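Local coordinates for protein sensor-type histidine kinase prrB (Mycobacterium tuberculosis, PDB 1YSR) that transfers phosphate from ATP to a protein histidine as the sensor kinase of the PrrB/PrrA two-component system, here represented by its C-terminal ATP-binding domain, at residues Leu69-Val72 and Gly77-Ile80; Val96-Phe101 and Leu118-Ala123; Arg23-Leu28 and Asn53-Ala58; Asp12-Ala17 and Val30-Ser35. All blocks are in the same frame, centred on the assembly; numbering follows the deposited sequence.

Overall arrangement
Four contacts tie together the ATP-binding domain, a mixed five-stranded sheet with helices on one face. Contacts 3 and 4, centres about 13 Å apart, interleave along the chain: 12-17 and 23-28 belong to helix 10-24 and its end; the edge strand brings 30-35 and helix 44-61 brings 53-58. Contact 1, the hairpin of strands 66-74 and 77-84, follows; its centre is about 10 Å from that of contact 4, where strand 29-32 runs beside 66-74, and Leu69 packs on Ile55 of contact 3. Contact 2 closes last, centre about 18 Å from that of contact 1, and meets contact 3 where Leu118 and Val119 touch Asn53. The Asn53 junction lies beside segments expected to frame the nucleotide pocket.

Contact 1: Leu69-Val72 and Gly77-Ile80; sequences LSAV and GVEI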
# COMPACT_ATOMS: atom_id res chain seq x y z
N LEU A 69 -4.67 10.04 -12.61
CA LEU A 69 -3.69 8.98 -12.35
C LEU A 69 -4.04 7.80 -13.26
O LEU A 69 -5.22 7.48 -13.50
CB LEU A 69 -3.82 8.52 -10.90
CG LEU A 69 -3.77 9.67 -9.89
CD1 LEU A 69 -3.94 9.20 -8.38
CD2 LEU A 69 -2.50 10.60 -10.10
N SER A 70 -3.02 7.09 -13.72
CA SER A 70 -3.25 5.87 -14.49
C SER A 70 -2.15 4.85 -14.31
O SER A 70 -1.05 5.21 -13.97
CB SER A 70 -3.39 6.16 -15.97
OG SER A 70 -2.28 6.86 -16.51
N ALA A 71 -2.48 3.59 -14.62
CA ALA A 71 -1.49 2.51 -14.66
C ALA A 71 -1.80 1.64 -15.85
O ALA A 71 -2.97 1.23 -16.06
CB ALA A 71 -1.56 1.69 -13.36
N VAL A 72 -0.75 1.39 -16.62
CA VAL A 72 -0.80 0.57 -17.83
C VAL A 72 0.19 -0.58 -17.59
O VAL A 72 1.38 -0.33 -17.35
CB VAL A 72 -0.36 1.42 -19.04
CG1 VAL A 72 -0.10 0.56 -20.28
CG2 VAL A 72 -1.41 2.49 -19.35
N GLY A 77 6.34 -4.64 -16.84
CA GLY A 77 5.95 -4.17 -15.51
C GLY A 77 4.84 -3.15 -15.66
O GLY A 77 3.86 -3.41 -16.36
N VAL A 78 4.98 -1.99 -15.03
CA VAL A 78 3.91 -1.02 -15.09
C VAL A 78 4.42 0.40 -15.39
O VAL A 78 5.52 0.77 -14.99
CB VAL A 78 3.17 -1.05 -13.76
CG1 VAL A 78 4.12 -0.65 -12.60
CG2 VAL A 78 1.88 -0.21 -13.76
N GLU A 79 3.59 1.18 -16.07
CA GLU A 79 3.90 2.57 -16.36
C GLU A 79 2.79 3.29 -15.61
O GLU A 79 1.61 3.08 -15.91
CB GLU A 79 3.85 2.79 -17.88
CG GLU A 79 3.73 4.20 -18.40
CD GLU A 79 3.78 4.23 -19.93
OE1 GLU A 79 4.82 3.77 -20.48
OE2 GLU A 79 2.79 4.68 -20.57
N ILE A 80 3.17 4.02 -14.58
CA ILE A 80 2.26 4.82 -13.78
C ILE A 80 2.39 6.25 -14.31
O ILE A 80 3.49 6.73 -14.55
CB ILE A 80 2.74 4.83 -12.31
CG1 ILE A 80 2.63 3.40 -11.73
CG2 ILE A 80 1.95 5.86 -11.43
CD1 ILE A 80 3.40 3.22 -10.41
O HOH W 1 -0.08 5.15 -17.30
O HOH W 2 3.75 -1.09 -18.96
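Two backbone bonds join Val72 to Glu79, the hydrogen-bonded pair of this antiparallel ladder. Val72 N donates to Glu79 O and Glu79 N returns to Val72 O, each at 3.0 Å with N-H...O angles of 163° and 162°. Weaker CA-H...O contacts continue the seam: Ile80 CA lies 3.3 Å from Ser70 O, and Ala71 CA lies 3.4 Å from Glu79 O. Water takes up further carbonyl capacity. One molecule bridges Ser70 OG, at 2.9 Å, to Glu79 O, at 3.0 Å, so that Glu79 O serves both a backbone N-H and a water. A second water donates to Val72 O at 3.0 Å and, weakly, to Gly77 O. The ladder is part of the beta hairpin formed by strands 66-74 and 77-84, in the middle of the mixed sheet of the histidine kinase ATP-binding domain. Apolar packing gathers on the face that carries Ala71 and Ile80, where both side chains touch Leu14 of helix 10-24. There Val78 joins the non-hydrogen-bonded pair Ala71-Ile80 diagonally: its CG2, anti to the backbone N, reaches Ala71 CB at 4.0 Å, while CG1 sits between N and the carbonyl carbon (chi1 62°). Val72 and Glu79 point to the other face. Glu79 has CG anti to its backbone N, and the chain runs on extended, carrying the carboxylate clear of the ladder to a salt bridge between OE1 and Arg145 of strand 140-147; Arg141 lies at a longer, weak ion-pair distance from OE2.

Contact 2: Val96-Phe101 and Leu118-Ala123; sequences VVFERF and LVAQQA
Leu118 O receives the N-H of Gln122 at 3.0 Å, a helical bond of 117-125 that belongs to the turn on which Leu118, Ala120 and Gln121 confront two phenylalanines. Phe101 makes the broader of the two meetings. Its CE1 corner comes to 3.9 Å from Leu118 CD2, and this methyl lies at the edge of the ring, in its plane, the two side chains crossing at about a right angle. Leu118 has CG anti to its carbonyl carbon (chi1 -86°), which brings CG within 4.0 Å of Phe101 CD1. The amide of Gln121 approaches the same edge, with NE2 4.0 Å from Phe101 CE1. In the sequence FERF, residues 98-101 match the F box of histidine kinase ATP-binding domains, and 117-125 follows the glycine-rich G2 box; the unmodelled residues 103-113 probably include most of the ATP lid and the first residues of the G2 box. At the other end of the contact, Phe98 CD1 meets Ala120 CB at 3.9 Å in an oblique approach to the ring. Phe98 also packs on Ala130, Leu132 and Leu142, so its ring fills the angle between the helix and the last two strands of the sheet. Leu118 in turn packs on Pro149 of the second subunit, and Arg100 NH2 bonds to Leu114 O.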
# COMPACT_ATOMS: atom_id res chain seq x y z
N VAL A 96 16.47 19.50 -14.13
CA VAL A 96 16.62 20.32 -12.94
C VAL A 96 15.47 20.07 -11.97
O VAL A 96 15.64 20.09 -10.74
CB VAL A 96 16.75 21.82 -13.30
CG1 VAL A 96 16.57 22.74 -12.05
CG2 VAL A 96 18.12 22.06 -13.93
N VAL A 97 14.29 19.84 -12.52
CA VAL A 97 13.16 19.59 -11.66
C VAL A 97 13.38 18.24 -10.90
O VAL A 97 13.17 18.17 -9.72
CB VAL A 97 11.84 19.67 -12.47
CG1 VAL A 97 10.67 19.08 -11.73
CG2 VAL A 97 11.56 21.15 -12.79
N PHE A 98 13.85 17.22 -11.59
CA PHE A 98 14.11 15.94 -10.92
C PHE A 98 15.26 15.97 -9.90
O PHE A 98 15.31 15.13 -9.01
CB PHE A 98 14.35 14.83 -11.93
CG PHE A 98 13.09 14.24 -12.44
CD1 PHE A 98 12.20 13.60 -11.56
CD2 PHE A 98 12.75 14.36 -13.80
CE1 PHE A 98 11.02 13.08 -12.02
CE2 PHE A 98 11.57 13.82 -14.27
CZ PHE A 98 10.68 13.17 -13.36
N GLU A 99 16.19 16.92 -10.05
CA GLU A 99 17.32 17.02 -9.15
C GLU A 99 16.97 17.81 -7.88
O GLU A 99 17.81 17.94 -6.99
CB GLU A 99 18.49 17.71 -9.87
CG GLU A 99 19.20 16.91 -10.98
CD GLU A 99 20.11 17.81 -11.86
OE1 GLU A 99 20.21 19.04 -11.62
OE2 GLU A 99 20.72 17.28 -12.83
N ARG A 100 15.74 18.34 -7.80
CA ARG A 100 15.29 19.17 -6.68
C ARG A 100 14.20 18.51 -5.86
O ARG A 100 13.31 17.91 -6.44
CB ARG A 100 14.66 20.48 -7.18
CG ARG A 100 15.59 21.55 -7.63
CD ARG A 100 14.93 22.92 -7.46
NE ARG A 100 13.74 23.07 -8.31
CZ ARG A 100 13.64 23.91 -9.35
NH1 ARG A 100 14.67 24.70 -9.67
NH2 ARG A 100 12.51 23.96 -10.06
N PHE A 101 14.25 18.71 -4.53
CA PHE A 101 13.16 18.35 -3.62
C PHE A 101 12.17 19.50 -3.54
O PHE A 101 12.57 20.66 -3.65
CB PHE A 101 13.71 17.96 -2.23
CG PHE A 101 14.50 16.67 -2.24
CD1 PHE A 101 13.85 15.45 -2.04
CD2 PHE A 101 15.88 16.67 -2.49
CE1 PHE A 101 14.55 14.25 -2.09
CE2 PHE A 101 16.60 15.46 -2.53
CZ PHE A 101 15.92 14.24 -2.33
N LEU A 118 11.99 13.33 -4.88
CA LEU A 118 11.42 12.21 -4.09
C LEU A 118 10.91 11.14 -5.01
O LEU A 118 11.14 9.95 -4.80
CB LEU A 118 10.28 12.64 -3.15
CG LEU A 118 10.55 13.19 -1.74
CD1 LEU A 118 9.20 13.44 -1.02
CD2 LEU A 118 11.44 12.25 -0.94
N VAL A 119 10.24 11.58 -6.06
CA VAL A 119 9.75 10.69 -7.07
C VAL A 119 10.89 9.92 -7.72
O VAL A 119 10.86 8.70 -7.82
CB VAL A 119 8.93 11.46 -8.12
CG1 VAL A 119 8.42 10.53 -9.16
CG2 VAL A 119 7.75 12.18 -7.45
N ALA A 120 11.93 10.64 -8.20
CA ALA A 120 13.06 9.94 -8.79
C ALA A 120 13.72 8.94 -7.85
O ALA A 120 14.09 7.84 -8.26
CB ALA A 120 14.10 10.98 -9.31
N GLN A 121 13.86 9.33 -6.59
CA GLN A 121 14.46 8.47 -5.58
C GLN A 121 13.68 7.14 -5.46
O GLN A 121 14.25 6.06 -5.42
CB GLN A 121 14.45 9.19 -4.25
CG GLN A 121 15.30 8.57 -3.15
CD GLN A 121 14.81 8.99 -1.76
OE1 GLN A 121 14.66 8.14 -0.88
NE2 GLN A 121 14.53 10.27 -1.58
N GLN A 122 12.37 7.26 -5.32
CA GLN A 122 11.52 6.04 -5.26
C GLN A 122 11.58 5.18 -6.52
O GLN A 122 11.66 3.93 -6.47
CB GLN A 122 10.09 6.46 -4.84
CG GLN A 122 10.02 6.96 -3.43
CD GLN A 122 10.44 5.85 -2.46
OE1 GLN A 122 10.14 4.67 -2.68
NE2 GLN A 122 11.16 6.22 -1.44
N ALA A 123 11.57 5.81 -7.70
CA ALA A 123 11.68 5.10 -8.94
C ALA A 123 12.98 4.27 -8.97
O ALA A 123 12.98 3.09 -9.35
CB ALA A 123 11.59 6.04 -10.10

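Contact 3: Arg23-Leu28 and Asn53-Ala58; sequences RIYPDL and NAIANA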
# COMPACT_ATOMS: atom_id res chain seq x y z
N ARG A 23 -9.61 15.17 -0.94
CA ARG A 23 -9.97 15.71 0.38
C ARG A 23 -9.01 16.80 0.86
O ARG A 23 -9.41 17.69 1.63
CB ARG A 23 -10.05 14.59 1.43
CG ARG A 23 -10.89 13.38 1.05
CD ARG A 23 -11.36 12.54 2.26
NE ARG A 23 -11.85 13.39 3.36
CZ ARG A 23 -12.75 13.00 4.28
NH1 ARG A 23 -13.29 11.78 4.23
NH2 ARG A 23 -13.11 13.84 5.24
N ILE A 24 -7.76 16.77 0.42
CA ILE A 24 -6.79 17.76 0.84
C ILE A 24 -6.86 19.01 -0.00
O ILE A 24 -6.56 20.12 0.47
CB ILE A 24 -5.36 17.19 0.76
CG1 ILE A 24 -5.23 16.01 1.75
CG2 ILE A 24 -4.35 18.28 1.04
CD1 ILE A 24 -3.91 15.25 1.68
N TYR A 25 -7.22 18.82 -1.27
CA TYR A 25 -7.19 19.91 -2.24
C TYR A 25 -8.60 20.20 -2.72
O TYR A 25 -9.09 19.56 -3.66
CB TYR A 25 -6.32 19.54 -3.43
CG TYR A 25 -4.91 19.11 -3.08
CD1 TYR A 25 -3.94 20.04 -2.77
CD2 TYR A 25 -4.56 17.77 -3.06
CE1 TYR A 25 -2.62 19.65 -2.47
CE2 TYR A 25 -3.26 17.38 -2.77
CZ TYR A 25 -2.31 18.31 -2.45
OH TYR A 25 -0.99 17.96 -2.13
N PRO A 26 -9.25 21.20 -2.09
CA PRO A 26 -10.66 21.45 -2.42
C PRO A 26 -10.79 21.84 -3.89
O PRO A 26 -9.90 22.48 -4.43
CB PRO A 26 -11.04 22.63 -1.50
CG PRO A 26 -9.71 23.35 -1.21
CD PRO A 26 -8.69 22.19 -1.14
N ASP A 27 -11.85 21.43 -4.56
CA ASP A 27 -11.97 21.88 -5.95
C ASP A 27 -11.01 21.20 -6.95
O ASP A 27 -11.19 21.36 -8.16
CB ASP A 27 -11.71 23.39 -6.08
CG ASP A 27 -12.69 24.23 -5.28
OD1 ASP A 27 -13.91 24.09 -5.52
OD2 ASP A 27 -12.20 25.05 -4.45
N LEU A 28 -9.95 20.51 -6.47
CA LEU A 28 -9.15 19.70 -7.40
C LEU A 28 -10.00 18.55 -7.90
O LEU A 28 -10.65 17.89 -7.11
CB LEU A 28 -7.86 19.21 -6.71
CG LEU A 28 -7.09 18.14 -7.49
CD1 LEU A 28 -6.55 18.70 -8.83
CD2 LEU A 28 -5.96 17.55 -6.60
N ASN A 53 3.64 13.24 -3.80
CA ASN A 53 4.51 14.33 -4.11
C ASN A 53 4.17 14.89 -5.53
O ASN A 53 4.21 16.12 -5.76
CB ASN A 53 5.96 13.86 -4.05
CG ASN A 53 6.97 15.00 -4.15
OD1 ASN A 53 7.84 14.99 -5.01
ND2 ASN A 53 6.88 15.96 -3.23
N ALA A 54 3.93 13.98 -6.46
CA ALA A 54 3.60 14.35 -7.86
C ALA A 54 2.29 15.16 -7.88
O ALA A 54 2.21 16.22 -8.52
CB ALA A 54 3.48 13.12 -8.70
N ILE A 55 1.26 14.68 -7.15
CA ILE A 55 0.02 15.49 -7.03
C ILE A 55 0.25 16.85 -6.39
O ILE A 55 -0.25 17.85 -6.86
CB ILE A 55 -1.03 14.72 -6.29
CG1 ILE A 55 -1.36 13.41 -7.05
CG2 ILE A 55 -2.29 15.55 -6.08
CD1 ILE A 55 -2.26 12.40 -6.24
N ALA A 56 1.06 16.90 -5.33
CA ALA A 56 1.29 18.14 -4.67
C ALA A 56 2.03 19.14 -5.53
O ALA A 56 1.70 20.33 -5.55
CB ALA A 56 2.02 17.89 -3.31
N ASN A 57 2.98 18.67 -6.31
CA ASN A 57 3.68 19.54 -7.18
C ASN A 57 2.77 20.05 -8.28
O ASN A 57 2.87 21.20 -8.67
CB ASN A 57 4.90 18.82 -7.73
CG ASN A 57 6.08 18.94 -6.79
OD1 ASN A 57 6.65 19.99 -6.72
ND2 ASN A 57 6.32 17.92 -5.95
N ALA A 58 1.90 19.20 -8.78
CA ALA A 58 0.99 19.61 -9.88
C ALA A 58 0.08 20.75 -9.38
O ALA A 58 -0.11 21.79 -10.05
CB ALA A 58 0.16 18.42 -10.32
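Helix 44-61 carries the N box of the histidine kinase ATP-binding domain, and Ile55 and Ala56, on its flank, receive Tyr25 from the end of helix 10-24. With CG anti to its own carbonyl carbon (chi1 -55°), Tyr25 directs its ring at these two residues. The tyrosine ring crosses Ile55 obliquely, with CE2 3.9 Å from Ile55 CG2. Its hydroxyl then runs in close over the helix: Tyr25 OH stands only 3.2 Å from Ala56 CB, a tight packing contact, while the same oxygen hydrogen-bonds a bound Tris molecule, probably from the crystallisation liquor. Ile24 CG2 covers the centre of one ring face. A type II turn from Tyr25 to Leu28, closed by Leu28 N to Tyr25 O at 3.1 Å, folds the chain back and lets Leu28 CD2 reach Ile55 CG2 at 4.2 Å. Within the N box, Asn53 O is gripped twice by Asn57, at 2.9 Å by its backbone N and at 2.8 Å by its ND2, the two donors arriving from opposite faces of the carbonyl plane. The second bond fixes the Asn57 amide, whose OD1 accepts from Gly115 N; Asn53 ND2 meanwhile donates to Ser102 OG.

Contact 4: Asp12-Ala17 and Val30-Ser35; sequences DLLDRA and VSLVPS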
# COMPACT_ATOMS: atom_id res chain seq x y z
N ASP A 12 -4.86 0.03 -6.91
CA ASP A 12 -5.57 0.42 -5.71
C ASP A 12 -4.87 1.57 -5.02
O ASP A 12 -5.52 2.47 -4.48
CB ASP A 12 -5.66 -0.80 -4.75
CG ASP A 12 -6.47 -0.52 -3.48
OD1 ASP A 12 -7.66 -0.19 -3.58
OD2 ASP A 12 -5.90 -0.60 -2.39
N LEU A 13 -3.52 1.54 -5.00
CA LEU A 13 -2.74 2.63 -4.43
C LEU A 13 -3.13 3.96 -5.09
O LEU A 13 -3.34 4.97 -4.41
CB LEU A 13 -1.22 2.33 -4.64
CG LEU A 13 -0.24 3.29 -3.90
CD1 LEU A 13 1.07 2.56 -3.64
CD2 LEU A 13 0.08 4.47 -4.84
N LEU A 14 -3.16 3.98 -6.40
CA LEU A 14 -3.58 5.19 -7.14
C LEU A 14 -5.01 5.63 -6.78
O LEU A 14 -5.30 6.83 -6.64
CB LEU A 14 -3.42 4.99 -8.65
CG LEU A 14 -1.96 4.80 -9.16
CD1 LEU A 14 -1.90 4.54 -10.70
CD2 LEU A 14 -1.11 6.02 -8.83
N ASP A 15 -5.91 4.66 -6.71
CA ASP A 15 -7.34 4.92 -6.41
C ASP A 15 -7.40 5.60 -5.04
O ASP A 15 -8.05 6.61 -4.91
CB ASP A 15 -8.16 3.64 -6.45
CG ASP A 15 -9.68 3.90 -6.64
OD1 ASP A 15 -10.09 5.04 -6.99
OD2 ASP A 15 -10.42 2.92 -6.47
N ARG A 16 -6.70 5.06 -4.04
CA ARG A 16 -6.70 5.69 -2.71
C ARG A 16 -6.01 7.01 -2.72
O ARG A 16 -6.44 7.92 -2.04
CB ARG A 16 -6.03 4.84 -1.60
CG ARG A 16 -6.59 3.42 -1.41
CD ARG A 16 -5.83 2.68 -0.25
NE ARG A 16 -4.35 2.67 -0.35
CZ ARG A 16 -3.60 1.69 -0.88
NH1 ARG A 16 -4.13 0.61 -1.42
NH2 ARG A 16 -2.27 1.82 -0.89
N ALA A 17 -4.90 7.12 -3.45
CA ALA A 17 -4.21 8.39 -3.50
C ALA A 17 -5.14 9.48 -4.02
O ALA A 17 -5.10 10.62 -3.55
CB ALA A 17 -2.97 8.27 -4.40
N VAL A 30 -9.55 15.10 -9.16
CA VAL A 30 -8.44 14.13 -9.22
C VAL A 30 -9.05 12.74 -9.16
O VAL A 30 -9.95 12.46 -8.31
CB VAL A 30 -7.40 14.37 -8.12
CG1 VAL A 30 -8.06 14.40 -6.73
CG2 VAL A 30 -6.26 13.24 -8.23
N SER A 31 -8.60 11.85 -10.05
CA SER A 31 -9.17 10.55 -10.13
C SER A 31 -8.24 9.56 -10.81
O SER A 31 -7.30 9.93 -11.53
CB SER A 31 -10.45 10.63 -10.98
OG SER A 31 -10.06 10.77 -12.34
N LEU A 32 -8.49 8.29 -10.53
CA LEU A 32 -7.85 7.22 -11.25
C LEU A 32 -8.71 6.93 -12.47
O LEU A 32 -9.90 6.52 -12.31
CB LEU A 32 -7.87 5.97 -10.39
CG LEU A 32 -7.43 4.69 -11.12
CD1 LEU A 32 -5.97 4.85 -11.59
CD2 LEU A 32 -7.56 3.49 -10.20
N VAL A 33 -8.09 7.08 -13.63
CA VAL A 33 -8.60 6.65 -14.92
C VAL A 33 -8.74 5.12 -15.01
O VAL A 33 -7.87 4.40 -14.51
CB VAL A 33 -7.56 7.16 -15.93
CG1 VAL A 33 -7.22 6.17 -17.02
CG2 VAL A 33 -7.88 8.60 -16.40
N PRO A 34 -9.80 4.60 -15.68
CA PRO A 34 -10.01 3.15 -15.76
C PRO A 34 -8.71 2.42 -16.10
O PRO A 34 -8.09 2.73 -17.12
CB PRO A 34 -11.00 3.02 -16.95
CG PRO A 34 -11.86 4.18 -16.79
CD PRO A 34 -10.86 5.32 -16.43
N SER A 35 -8.28 1.50 -15.22
CA SER A 35 -6.97 0.86 -15.38
C SER A 35 -7.06 -0.62 -14.98
O SER A 35 -7.76 -0.93 -14.05
CB SER A 35 -5.90 1.50 -14.47
OG SER A 35 -5.58 2.86 -14.75
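Leu32, on the edge strand 29-32, drives its side chain at the helix turn holding Leu14 and Asp15. From CB outward, the first contacts are loose: Leu32 CB is 4.2 Å from both Asp15 CA and Asp15 OD1. CG lies anti to the backbone N (chi1 170°), which continues the side chain toward the helix, and from there the two methyls part to serve different residues. CD1 takes Leu14, touching its CB at 3.9 Å and, at 4.2 Å, the end of its branch CD1. CD2 takes Asp15, approaching its CB at 3.8 Å and the backbone N of the same residue at 4.0 Å. Both partner side chains cross Leu32 at about a right angle, and the fork straddles neighbouring positions of one helical turn. On Asp15 it is the aliphatic CB that does most of the touching, although OD1 also comes near. Thr11, one turn earlier on the helix, adds a further touch on Leu32. Leu14 also packs on Val51 of helix 44-61, so it lies between the strand and the second helix. Beyond the strand the chain is braced by Ser35: its OG donates to Val33 O at 2.8 Å and accepts from Ala71 N. A helix laid over the outermost strand by apolar packing, next to a second helix on the same sheet, is characteristic of the alpha/beta sandwich of the GHKL ATPase (Bergerat) fold.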